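Side-chain contacts in hydroxyethylphosphonate dioxygenase (Streptomyces albus, PDB 6B9R), which probably uses an iron centre and dioxygen to convert 2-hydroxyethylphosphonate to hydroxymethylphosphonate: residues N31-A34 with A35-D38; F46-V50 with S51-P55; P235-H238 with G239-L242; S422-P425 with D426-F429. All blocks are in the same frame, centred on the assembly; numbering follows the deposited sequence.

Contact 1 (N31-A34 with A35-D38); sequences NDRA and AEAD
N31 begins helix 32-39 with two bonds: its backbone O accepts from A35 N, and its side chain is the N-cap, OD1 taking A34 N at 3.0 Å almost in line with the C=O. ND2 bonds to Y450 OH. At D32 the carbonyl O receives E36 N and lies 3.2 Å from E36 CG, while the carboxylate turns away to a salt bridge with R22. R33 forms the main side-chain contact. Bends at chi2 (-71°) and chi3 (86°) fold its chain back beside E36, which it grips in a side-on, two-nitrogen salt bridge: NE to OE1 at 3.0 Å and NH1 to OE2 at 2.9 Å, both nearly straight, the two flat groups turned 27° apart. D32 CB lies against one guanidinium face. Since OE1 also accepts from G44 N and OE2 from F46 N, the buried carboxylate is probably well compensated, and the four bonds fix its rotation. A34 O takes D38 N at 2.9 Å; the D38 carboxylate reaches R30 and W68. Helix 32-39 rests on helix 46-51, with D32 and A35 against F46, while N31 and A34 touch I101 and R99 of the second subunit.

Contact 2 (F46-V50 with S51-P55); sequences FGDYV and SGRLP
Y49 and L54, five residues apart, meet where helix 46-51 runs out into the following loop. L54 CD1 sits over one face of the tyrosine ring, 3.9 Å from the centroid and 26° off the normal, a CH-pi contact displaced toward CZ. P55 O comes to the edge of the same ring, 3.6 Å from Y49 CE1. D48 and R53 repeat the five-residue spacing in polar form. R53 is poorly ordered, so its exact placement is uncertain, as is the modelled chi2 of -138°, far from a staggered value; as built, CD runs alongside D48 OD1 and NH2 lies 3.1 Å from D48 OD2. The carboxylate and guanidinium planes stand almost perpendicular, and the salt bridge runs through NH2 to OD2 alone. S51 turns OG back over the helix end, chi1 77°, 3.0 Å from G47 O, and a water joins OG to D48 OD1. The hydrogen bond from L54 N to D48 O (2.9 Å) comes from above the carbonyl plane, after G52 has turned the chain with positive phi. A second water donates to both Y49 O and L54 O. The chemistry implies a helix end held together by backbone bonds, water and the L54-tyrosine packing, to which the surface ion pair probably adds only modestly.

Contact 3 (P235-H238 with G239-L242); sequences PGDH and GAML
D237 faces A240 across the first turn of helix 238-249, its carboxylate laid against the alanine methyl and its OD1 directed at A240 N. With CG opposite the backbone N (chi1 -166°), the aspartate reaches forward to act as N-cap: OD1 accepts A240 N at 3.2 Å. The donor comes from well above the carboxylate plane, 67° out of it. A240 CB packs 3.6 Å from D237 CG. The D237 carbonyl takes M241 N in a weak bond of 3.3 Å. H238 is turned differently, its CB pointing away from residues 239-242. Its imidazole ND1 bonds to P274 O, in the loop after helix 264-271, and makes a secondary, weak and strongly bent hydrogen bond of 3.2 Å to G236 O in the preceding loop; the ring is thereby held in its rotation. Along the helix it is the H238 backbone that works, its O accepting L242 N at 2.9 Å and lying 3.4 Å from M241 CB. The M241 and L242 side chains go to different neighbours. L242 faces helix 264-271, packing on L270 and C271, and also touches L289, within a region whose sequence matches the Cro/C1-type helix-turn-helix family. M241 packs on V298 of its own chain and on F429 of the second subunit, and P235 touches G432 of that subunit.

Contact 4 (S422-P425 with D426-F429); sequences SATP and DVRF
V427 packs back against an inverse gamma turn centred on A423, a tight bend set directly before the helix cap. The turn is closed by a weak bond from T424 N to S422 O, and it sets A423 CB 4.3 Å from V427 CG1 and S422 O 3.7 Å from V427 CG2. T424 then serves as N-cap: chi1 of 65° tucks OG1 between its backbone N and carbonyl carbon, where it accepts V427 N in a straight but long and weak bond of 3.3 Å. The same oxygen lies alongside V427 CG2 at 3.6 Å. P425 follows as the first helical residue, a place where the missing N-H costs no helical bond. Its carbonyl O takes F429 N at 2.9 Å and has F429 CD2 only 3.1 Å away, a close approach oblique to the phenyl ring. T424 O accepts R428 N, with R428 CG packed 3.3 Å from it. From there the arginine leads away from the turn into the dimer interface, NE bonding to L231 O and NH1 to S244 OG of the second subunit. S422 OG likewise bonds to E219 of the second subunit, and L233 of that chain packs on R428 and F429. The segment thus carries the chain from strand 412-419 into helix 425-433 along the dimer interface, with P425 touching R294 and H341 of its own chain.

The contacts follow one another in sequence, and three of them start a helix. Contacts 1 and 2 are neighbours in the N-terminal helical region, centres about 13 Å apart, on consecutive helices 32-39 and 46-51 that touch directly. Contact 3 begins helix 238-249, at the start of the Cro/C1-type helix-turn-helix sequence region, and contact 4 the helix after strand 412-419; their centres lie about 22 Å apart, and within one chain they do not meet. Across the dimer they do, through M241 and F429 of different subunits. Contacts 1 and 3 are about 47 Å apart between centres; the helix starts of contacts 1, 3 and 4 lie at separate points where this chain meets the second subunit.

Contact 1 (N31-A34 with A35-D38)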
ATOM      1  N   ASN A  31     -27.987  -2.912  -3.374  1.00 18.06           N
ATOM      2  CA  ASN A  31     -28.402  -4.229  -2.923  1.00 18.70           C
ATOM      3  C   ASN A  31     -28.649  -5.096  -4.155  1.00 19.12           C
ATOM      4  O   ASN A  31     -28.398  -4.680  -5.289  1.00 18.91           O
ATOM      5  CB  ASN A  31     -29.601  -4.134  -1.980  1.00 20.27           C
ATOM      6  CG  ASN A  31     -30.841  -3.570  -2.645  1.00 19.95           C
ATOM      7  OD1 ASN A  31     -30.910  -3.441  -3.868  1.00 24.64           O
ATOM      8  ND2 ASN A  31     -31.844  -3.252  -1.830  1.00 22.55           N
ATOM      9  N   ASP A  32     -29.155  -6.311  -3.945  1.00 19.75           N
ATOM     10  CA  ASP A  32     -29.279  -7.265  -5.043  1.00 20.21           C
ATOM     11  C   ASP A  32     -30.081  -6.675  -6.204  1.00 27.76           C
ATOM     12  O   ASP A  32     -29.657  -6.744  -7.364  1.00 20.85           O
ATOM     13  CB  ASP A  32     -29.927  -8.555  -4.533  1.00 23.46           C
ATOM     14  CG  ASP A  32     -29.032  -9.319  -3.562  1.00 38.25           C
ATOM     15  OD1 ASP A  32     -28.438  -8.686  -2.660  1.00 41.39           O
ATOM     16  OD2 ASP A  32     -28.936 -10.556  -3.691  1.00 47.61           O
ATOM     17  N   ARG A  33     -31.238  -6.069  -5.905  1.00 20.22           N
ATOM     18  CA  ARG A  33     -32.073  -5.520  -6.972  1.00 20.24           C
ATOM     19  C   ARG A  33     -31.396  -4.338  -7.659  1.00 19.60           C
ATOM     20  O   ARG A  33     -31.421  -4.225  -8.893  1.00 19.61           O
ATOM     21  CB  ARG A  33     -33.436  -5.101  -6.413  1.00 20.40           C
ATOM     22  CG  ARG A  33     -34.160  -6.192  -5.617  1.00 21.01           C
ATOM     23  CD  ARG A  33     -34.683  -7.337  -6.517  1.00 21.65           C
ATOM     24  NE  ARG A  33     -33.644  -8.342  -6.732  1.00 21.82           N
ATOM     25  CZ  ARG A  33     -33.379  -9.332  -5.885  1.00 30.76           C
ATOM     26  NH1 ARG A  33     -32.401 -10.189  -6.146  1.00 22.27           N
ATOM     27  NH2 ARG A  33     -34.101  -9.470  -4.776  1.00 27.63           N
ATOM     28  N   ALA A  34     -30.779  -3.441  -6.886  1.00 19.05           N
ATOM     29  CA  ALA A  34     -30.097  -2.312  -7.512  1.00 23.73           C
ATOM     30  C   ALA A  34     -28.908  -2.772  -8.354  1.00 19.69           C
ATOM     31  O   ALA A  34     -28.655  -2.226  -9.436  1.00 18.08           O
ATOM     32  CB  ALA A  34     -29.656  -1.309  -6.443  1.00 25.38           C
ATOM     33  N   ALA A  35     -28.162  -3.776  -7.884  1.00 21.12           N
ATOM     34  CA  ALA A  35     -27.002  -4.229  -8.656  1.00 20.73           C
ATOM     35  C   ALA A  35     -27.433  -4.880  -9.971  1.00 25.46           C
ATOM     36  O   ALA A  35     -26.778  -4.691 -11.007  1.00 18.82           O
ATOM     37  CB  ALA A  35     -26.144  -5.192  -7.825  1.00 18.61           C
ATOM     38  N   GLU A  36     -28.523  -5.653  -9.947  1.00 19.49           N
ATOM     39  CA  GLU A  36     -29.041  -6.246 -11.179  1.00 26.38           C
ATOM     40  C   GLU A  36     -29.440  -5.170 -12.178  1.00 25.34           C
ATOM     41  O   GLU A  36     -29.174  -5.294 -13.380  1.00 24.49           O
ATOM     42  CB  GLU A  36     -30.240  -7.153 -10.867  1.00 22.82           C
ATOM     43  CG  GLU A  36     -29.875  -8.412 -10.064  1.00 21.03           C
ATOM     44  CD  GLU A  36     -31.042  -8.958  -9.255  1.00 26.62           C
ATOM     45  OE1 GLU A  36     -32.141  -8.360  -9.302  1.00 24.89           O
ATOM     46  OE2 GLU A  36     -30.854  -9.981  -8.561  1.00 25.49           O
ATOM     47  N   ALA A  37     -30.102  -4.114 -11.699  1.00 20.67           N
ATOM     48  CA  ALA A  37     -30.501  -3.025 -12.583  1.00 22.82           C
ATOM     49  C   ALA A  37     -29.288  -2.322 -13.173  1.00 22.11           C
ATOM     50  O   ALA A  37     -29.248  -2.053 -14.378  1.00 23.80           O
ATOM     51  CB  ALA A  37     -31.386  -2.031 -11.831  1.00 23.28           C
ATOM     52  N   ASP A  38     -28.278  -2.032 -12.342  1.00 20.11           N
ATOM     53  CA  ASP A  38     -27.077  -1.358 -12.837  1.00 22.12           C
ATOM     54  C   ASP A  38     -26.293  -2.235 -13.810  1.00 25.39           C
ATOM     55  O   ASP A  38     -25.727  -1.735 -14.791  1.00 23.46           O
ATOM     56  CB  ASP A  38     -26.163  -0.954 -11.677  1.00 17.97           C
ATOM     57  CG  ASP A  38     -26.758   0.123 -10.791  1.00 19.71           C
ATOM     58  OD1 ASP A  38     -27.815   0.697 -11.139  1.00 24.01           O
ATOM     59  OD2 ASP A  38     -26.173   0.380  -9.720  1.00 19.06           O
TER

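Contact 2 (F46-V50 with S51-P55)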
ATOM      1  N   PHE A  46     -28.708 -11.832  -8.769  1.00 24.84           N
ATOM      2  CA  PHE A  46     -27.424 -11.380  -8.231  1.00 23.58           C
ATOM      3  C   PHE A  46     -26.861 -12.384  -7.231  1.00 27.71           C
ATOM      4  O   PHE A  46     -25.645 -12.622  -7.192  1.00 24.87           O
ATOM      5  CB  PHE A  46     -27.564  -9.991  -7.595  1.00 24.31           C
ATOM      6  CG  PHE A  46     -26.236  -9.313  -7.320  1.00 21.84           C
ATOM      7  CD1 PHE A  46     -25.408  -8.923  -8.369  1.00 20.08           C
ATOM      8  CD2 PHE A  46     -25.821  -9.061  -6.018  1.00 23.16           C
ATOM      9  CE1 PHE A  46     -24.181  -8.297  -8.120  1.00 20.50           C
ATOM     10  CE2 PHE A  46     -24.591  -8.438  -5.768  1.00 20.44           C
ATOM     11  CZ  PHE A  46     -23.787  -8.053  -6.821  1.00 19.26           C
ATOM     12  N   GLY A  47     -27.736 -13.007  -6.437  1.00 26.44           N
ATOM     13  CA  GLY A  47     -27.291 -14.019  -5.497  1.00 25.47           C
ATOM     14  C   GLY A  47     -26.627 -15.213  -6.157  1.00 30.35           C
ATOM     15  O   GLY A  47     -25.786 -15.870  -5.543  1.00 33.41           O
ATOM     16  N   ASP A  48     -26.984 -15.508  -7.413  1.00 25.09           N
ATOM     17  CA  ASP A  48     -26.331 -16.616  -8.109  1.00 27.96           C
ATOM     18  C   ASP A  48     -24.897 -16.280  -8.501  1.00 29.90           C
ATOM     19  O   ASP A  48     -24.050 -17.179  -8.580  1.00 30.86           O
ATOM     20  CB  ASP A  48     -27.131 -17.005  -9.340  1.00 33.11           C
ATOM     21  CG  ASP A  48     -28.499 -17.549  -8.986  1.00 43.34           C
ATOM     22  OD1 ASP A  48     -28.578 -18.424  -8.099  1.00 45.02           O
ATOM     23  OD2 ASP A  48     -29.491 -17.082  -9.571  1.00 50.07           O
ATOM     24  N   TYR A  49     -24.607 -15.007  -8.761  1.00 27.47           N
ATOM     25  CA  TYR A  49     -23.231 -14.608  -9.044  1.00 22.25           C
ATOM     26  C   TYR A  49     -22.415 -14.489  -7.766  1.00 27.90           C
ATOM     27  O   TYR A  49     -21.222 -14.818  -7.746  1.00 29.15           O
ATOM     28  CB  TYR A  49     -23.221 -13.283  -9.803  1.00 22.51           C
ATOM     29  CG  TYR A  49     -23.807 -13.408 -11.174  1.00 24.14           C
ATOM     30  CD1 TYR A  49     -23.036 -13.873 -12.230  1.00 22.10           C
ATOM     31  CD2 TYR A  49     -25.140 -13.108 -11.411  1.00 29.22           C
ATOM     32  CE1 TYR A  49     -23.561 -14.008 -13.487  1.00 27.16           C
ATOM     33  CE2 TYR A  49     -25.685 -13.249 -12.670  1.00 27.83           C
ATOM     34  CZ  TYR A  49     -24.885 -13.694 -13.706  1.00 35.56           C
ATOM     35  OH  TYR A  49     -25.401 -13.836 -14.968  1.00 41.00           O
ATOM     36  N   VAL A  50     -23.041 -14.008  -6.698  1.00 21.84           N
ATOM     37  CA  VAL A  50     -22.334 -13.845  -5.438  1.00 24.49           C
ATOM     38  C   VAL A  50     -22.118 -15.187  -4.742  1.00 30.68           C
ATOM     39  O   VAL A  50     -21.127 -15.361  -4.025  1.00 32.86           O
ATOM     40  CB  VAL A  50     -23.106 -12.843  -4.565  1.00 33.12           C
ATOM     41  CG1 VAL A  50     -22.717 -12.981  -3.108  1.00 39.34           C
ATOM     42  CG2 VAL A  50     -22.839 -11.423  -5.061  1.00 28.99           C
ATOM     43  N   SER A  51     -22.998 -16.161  -4.964  1.00 34.38           N
ATOM     44  CA  SER A  51     -22.849 -17.460  -4.322  1.00 39.83           C
ATOM     45  C   SER A  51     -21.934 -18.397  -5.089  1.00 46.87           C
ATOM     46  O   SER A  51     -21.460 -19.381  -4.513  1.00 45.00           O
ATOM     47  CB  SER A  51     -24.208 -18.136  -4.162  1.00 31.65           C
ATOM     48  OG  SER A  51     -24.632 -18.664  -5.406  1.00 36.40           O
ATOM     49  N   GLY A  52     -21.713 -18.144  -6.377  1.00 43.61           N
ATOM     50  CA  GLY A  52     -20.902 -19.007  -7.207  1.00 43.30           C
ATOM     51  C   GLY A  52     -21.678 -19.901  -8.146  1.00 45.39           C
ATOM     52  O   GLY A  52     -21.056 -20.615  -8.944  1.00 47.15           O
ATOM     53  N   ARG A  53     -23.016 -19.890  -8.078  1.00 44.61           N
ATOM     54  CA  ARG A  53     -23.817 -20.717  -8.977  1.00 45.20           C
ATOM     55  C   ARG A  53     -23.643 -20.300 -10.434  1.00 41.64           C
ATOM     56  O   ARG A  53     -23.780 -21.129 -11.340  1.00 45.93           O
ATOM     57  CB  ARG A  53     -25.298 -20.652  -8.583  1.00 52.23           C
ATOM     58  CG  ARG A  53     -26.210 -21.509  -9.457  1.00 63.54           C
ATOM     59  CD  ARG A  53     -27.506 -20.791  -9.806  1.00 71.98           C
ATOM     60  NE  ARG A  53     -28.132 -21.333 -11.011  1.00 77.30           N
ATOM     61  CZ  ARG A  53     -29.268 -20.878 -11.534  1.00 81.50           C
ATOM     62  NH1 ARG A  53     -29.762 -21.430 -12.633  1.00 83.36           N
ATOM     63  NH2 ARG A  53     -29.912 -19.873 -10.955  1.00 81.45           N
ATOM     64  N   LEU A  54     -23.352 -19.024 -10.680  1.00 32.39           N
ATOM     65  CA  LEU A  54     -23.055 -18.557 -12.019  1.00 31.21           C
ATOM     66  C   LEU A  54     -21.658 -17.951 -12.063  1.00 30.91           C
ATOM     67  O   LEU A  54     -21.279 -17.204 -11.154  1.00 30.37           O
ATOM     68  CB  LEU A  54     -24.073 -17.514 -12.492  1.00 34.49           C
ATOM     69  CG  LEU A  54     -25.504 -18.004 -12.707  1.00 39.08           C
ATOM     70  CD1 LEU A  54     -26.408 -16.826 -12.971  1.00 31.23           C
ATOM     71  CD2 LEU A  54     -25.563 -18.989 -13.866  1.00 43.55           C
ATOM     72  N   PRO A  55     -20.877 -18.241 -13.098  1.00 31.99           N
ATOM     73  CA  PRO A  55     -19.518 -17.703 -13.157  1.00 29.87           C
ATOM     74  C   PRO A  55     -19.548 -16.211 -13.423  1.00 29.20           C
ATOM     75  O   PRO A  55     -20.453 -15.686 -14.077  1.00 27.62           O
ATOM     76  CB  PRO A  55     -18.877 -18.459 -14.326  1.00 28.97           C
ATOM     77  CG  PRO A  55     -19.971 -19.340 -14.911  1.00 33.36           C
ATOM     78  CD  PRO A  55     -21.273 -18.866 -14.370  1.00 35.05           C
TER
HETATM   79  O   HOH W   1     -27.399 -19.635  -5.640  1.00 40.39           O
HETATM   80  O   HOH W   2     -19.713 -16.503  -9.050  1.00 25.81           O

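Contact 3 (P235-H238 with G239-L242)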
ATOM      1  N   PRO A 235      14.343  11.505   1.031  1.00 40.20           N
ATOM      2  CA  PRO A 235      14.651  10.853   2.309  1.00 34.19           C
ATOM      3  C   PRO A 235      15.417  11.789   3.235  1.00 28.34           C
ATOM      4  O   PRO A 235      16.247  12.587   2.795  1.00 29.57           O
ATOM      5  CB  PRO A 235      15.494   9.645   1.889  1.00 42.81           C
ATOM      6  CG  PRO A 235      15.001   9.320   0.504  1.00 43.00           C
ATOM      7  CD  PRO A 235      14.705  10.661  -0.124  1.00 45.96           C
ATOM      8  N   GLY A 236      15.093  11.717   4.526  1.00 27.36           N
ATOM      9  CA  GLY A 236      15.747  12.527   5.529  1.00 31.30           C
ATOM     10  C   GLY A 236      15.280  13.961   5.645  1.00 23.78           C
ATOM     11  O   GLY A 236      15.731  14.665   6.558  1.00 29.57           O
ATOM     12  N   ASP A 237      14.394  14.435   4.767  1.00 27.36           N
ATOM     13  CA  ASP A 237      13.959  15.835   4.812  1.00 26.00           C
ATOM     14  C   ASP A 237      12.729  15.953   5.705  1.00 24.76           C
ATOM     15  O   ASP A 237      11.584  15.865   5.245  1.00 19.79           O
ATOM     16  CB  ASP A 237      13.677  16.366   3.412  1.00 29.68           C
ATOM     17  CG  ASP A 237      13.567  17.880   3.377  1.00 29.44           C
ATOM     18  OD1 ASP A 237      13.344  18.500   4.441  1.00 28.28           O
ATOM     19  OD2 ASP A 237      13.712  18.458   2.284  1.00 35.00           O
ATOM     20  N   HIS A 238      12.973  16.212   6.991  1.00 23.12           N
ATOM     21  CA  HIS A 238      11.875  16.303   7.947  1.00 23.10           C
ATOM     22  C   HIS A 238      11.066  17.576   7.769  1.00 17.67           C
ATOM     23  O   HIS A 238       9.855  17.570   8.011  1.00 17.42           O
ATOM     24  CB  HIS A 238      12.421  16.211   9.371  1.00 24.24           C
ATOM     25  CG  HIS A 238      12.940  14.853   9.713  1.00 24.72           C
ATOM     26  ND1 HIS A 238      14.229  14.457   9.427  1.00 26.10           N
ATOM     27  CD2 HIS A 238      12.328  13.782  10.272  1.00 17.32           C
ATOM     28  CE1 HIS A 238      14.393  13.201   9.809  1.00 26.57           C
ATOM     29  NE2 HIS A 238      13.257  12.769  10.327  1.00 24.34           N
ATOM     30  N   GLY A 239      11.708  18.677   7.377  1.00 21.51           N
ATOM     31  CA  GLY A 239      10.958  19.898   7.133  1.00 19.37           C
ATOM     32  C   GLY A 239       9.923  19.731   6.036  1.00 21.11           C
ATOM     33  O   GLY A 239       8.814  20.264   6.129  1.00 22.33           O
ATOM     34  N   ALA A 240      10.267  18.982   4.982  1.00 20.31           N
ATOM     35  CA  ALA A 240       9.322  18.754   3.892  1.00 21.83           C
ATOM     36  C   ALA A 240       8.136  17.919   4.354  1.00 25.36           C
ATOM     37  O   ALA A 240       6.992  18.177   3.958  1.00 21.11           O
ATOM     38  CB  ALA A 240      10.021  18.064   2.719  1.00 20.81           C
ATOM     39  N   MET A 241       8.410  16.901   5.169  1.00 18.92           N
ATOM     40  CA  MET A 241       7.371  16.085   5.783  1.00 18.78           C
ATOM     41  C   MET A 241       6.433  16.941   6.627  1.00 20.62           C
ATOM     42  O   MET A 241       5.207  16.826   6.526  1.00 16.71           O
ATOM     43  CB  MET A 241       8.040  15.003   6.628  1.00 20.49           C
ATOM     44  CG  MET A 241       7.141  13.944   7.231  1.00 28.89           C
ATOM     45  SD  MET A 241       6.584  12.789   5.974  1.00 42.24           S
ATOM     46  CE  MET A 241       4.953  13.456   5.789  1.00 20.86           C
ATOM     47  N   LEU A 242       6.997  17.807   7.475  1.00 17.00           N
ATOM     48  CA  LEU A 242       6.169  18.709   8.267  1.00 17.34           C
ATOM     49  C   LEU A 242       5.332  19.617   7.372  1.00 20.00           C
ATOM     50  O   LEU A 242       4.120  19.759   7.577  1.00 21.41           O
ATOM     51  CB  LEU A 242       7.046  19.533   9.207  1.00 15.94           C
ATOM     52  CG  LEU A 242       6.313  20.577  10.051  1.00 18.53           C
ATOM     53  CD1 LEU A 242       5.303  19.901  10.986  1.00 27.77           C
ATOM     54  CD2 LEU A 242       7.311  21.418  10.846  1.00 19.94           C
TER

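Contact 4 (S422-P425 with D426-F429)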
ATOM      1  N   SER A 422       2.157  -6.542   0.642  1.00 16.67           N
ATOM      2  CA  SER A 422       1.148  -5.493   0.658  1.00 17.53           C
ATOM      3  C   SER A 422       0.541  -5.287   2.041  1.00 23.57           C
ATOM      4  O   SER A 422      -0.093  -4.254   2.269  1.00 23.38           O
ATOM      5  CB  SER A 422       0.060  -5.816  -0.361  1.00 18.83           C
ATOM      6  OG  SER A 422       0.630  -5.923  -1.655  1.00 25.44           O
ATOM      7  N   ALA A 423       0.708  -6.234   2.968  1.00 18.43           N
ATOM      8  CA  ALA A 423       0.270  -6.019   4.349  1.00 22.32           C
ATOM      9  C   ALA A 423       1.377  -5.239   5.058  1.00 21.45           C
ATOM     10  O   ALA A 423       2.272  -5.790   5.707  1.00 20.38           O
ATOM     11  CB  ALA A 423      -0.052  -7.337   5.041  1.00 24.45           C
ATOM     12  N   THR A 424       1.332  -3.928   4.869  1.00 19.79           N
ATOM     13  CA  THR A 424       2.273  -2.978   5.452  1.00 19.59           C
ATOM     14  C   THR A 424       1.957  -2.768   6.928  1.00 19.41           C
ATOM     15  O   THR A 424       0.923  -3.219   7.426  1.00 18.14           O
ATOM     16  CB  THR A 424       2.157  -1.646   4.714  1.00 20.48           C
ATOM     17  OG1 THR A 424       0.848  -1.115   4.959  1.00 25.65           O
ATOM     18  CG2 THR A 424       2.345  -1.825   3.200  1.00 21.05           C
ATOM     19  N   PRO A 425       2.820  -2.066   7.664  1.00 18.14           N
ATOM     20  CA  PRO A 425       2.463  -1.717   9.052  1.00 18.09           C
ATOM     21  C   PRO A 425       1.104  -1.052   9.170  1.00 20.89           C
ATOM     22  O   PRO A 425       0.327  -1.408  10.065  1.00 18.64           O
ATOM     23  CB  PRO A 425       3.598  -0.776   9.478  1.00 18.01           C
ATOM     24  CG  PRO A 425       4.769  -1.213   8.637  1.00 17.70           C
ATOM     25  CD  PRO A 425       4.221  -1.705   7.339  1.00 20.26           C
ATOM     26  N   ASP A 426       0.776  -0.112   8.275  1.00 21.48           N
ATOM     27  CA  ASP A 426      -0.516   0.557   8.373  1.00 24.25           C
ATOM     28  C   ASP A 426      -1.661  -0.440   8.220  1.00 22.45           C
ATOM     29  O   ASP A 426      -2.674  -0.344   8.924  1.00 21.01           O
ATOM     30  CB  ASP A 426      -0.624   1.666   7.327  1.00 28.52           C
ATOM     31  CG  ASP A 426       0.163   2.916   7.710  1.00 34.17           C
ATOM     32  OD1 ASP A 426       0.473   3.086   8.902  1.00 38.15           O
ATOM     33  OD2 ASP A 426       0.459   3.739   6.819  1.00 35.52           O
ATOM     34  N   VAL A 427      -1.525  -1.398   7.301  1.00 19.53           N
ATOM     35  CA  VAL A 427      -2.543  -2.442   7.162  1.00 18.27           C
ATOM     36  C   VAL A 427      -2.640  -3.259   8.446  1.00 18.79           C
ATOM     37  O   VAL A 427      -3.731  -3.553   8.941  1.00 19.18           O
ATOM     38  CB  VAL A 427      -2.238  -3.345   5.951  1.00 18.61           C
ATOM     39  CG1 VAL A 427      -3.172  -4.570   5.954  1.00 18.31           C
ATOM     40  CG2 VAL A 427      -2.374  -2.576   4.629  1.00 19.57           C
ATOM     41  N   ARG A 428      -1.494  -3.661   8.989  1.00 18.84           N
ATOM     42  CA  ARG A 428      -1.504  -4.502  10.179  1.00 19.34           C
ATOM     43  C   ARG A 428      -2.161  -3.798  11.358  1.00 19.96           C
ATOM     44  O   ARG A 428      -2.868  -4.436  12.147  1.00 20.24           O
ATOM     45  CB  ARG A 428      -0.076  -4.933  10.528  1.00 19.28           C
ATOM     46  CG  ARG A 428       0.549  -5.823   9.479  1.00 18.99           C
ATOM     47  CD  ARG A 428       2.016  -6.126   9.831  1.00 18.94           C
ATOM     48  NE  ARG A 428       2.103  -7.031  10.981  1.00 20.07           N
ATOM     49  CZ  ARG A 428       3.191  -7.210  11.725  1.00 27.54           C
ATOM     50  NH1 ARG A 428       4.303  -6.531  11.458  1.00 22.80           N
ATOM     51  NH2 ARG A 428       3.156  -8.063  12.743  1.00 25.59           N
ATOM     52  N   PHE A 429      -1.960  -2.480  11.494  1.00 19.60           N
ATOM     53  CA  PHE A 429      -2.645  -1.779  12.574  1.00 20.03           C
ATOM     54  C   PHE A 429      -4.135  -1.645  12.299  1.00 20.20           C
ATOM     55  O   PHE A 429      -4.936  -1.702  13.238  1.00 20.72           O
ATOM     56  CB  PHE A 429      -2.012  -0.412  12.821  1.00 19.86           C
ATOM     57  CG  PHE A 429      -0.716  -0.504  13.579  1.00 23.40           C
ATOM     58  CD1 PHE A 429      -0.716  -0.845  14.928  1.00 27.90           C
ATOM     59  CD2 PHE A 429       0.487  -0.302  12.943  1.00 28.49           C
ATOM     60  CE1 PHE A 429       0.466  -0.956  15.630  1.00 33.50           C
ATOM     61  CE2 PHE A 429       1.673  -0.410  13.632  1.00 19.58           C
ATOM     62  CZ  PHE A 429       1.666  -0.739  14.976  1.00 30.35           C
TER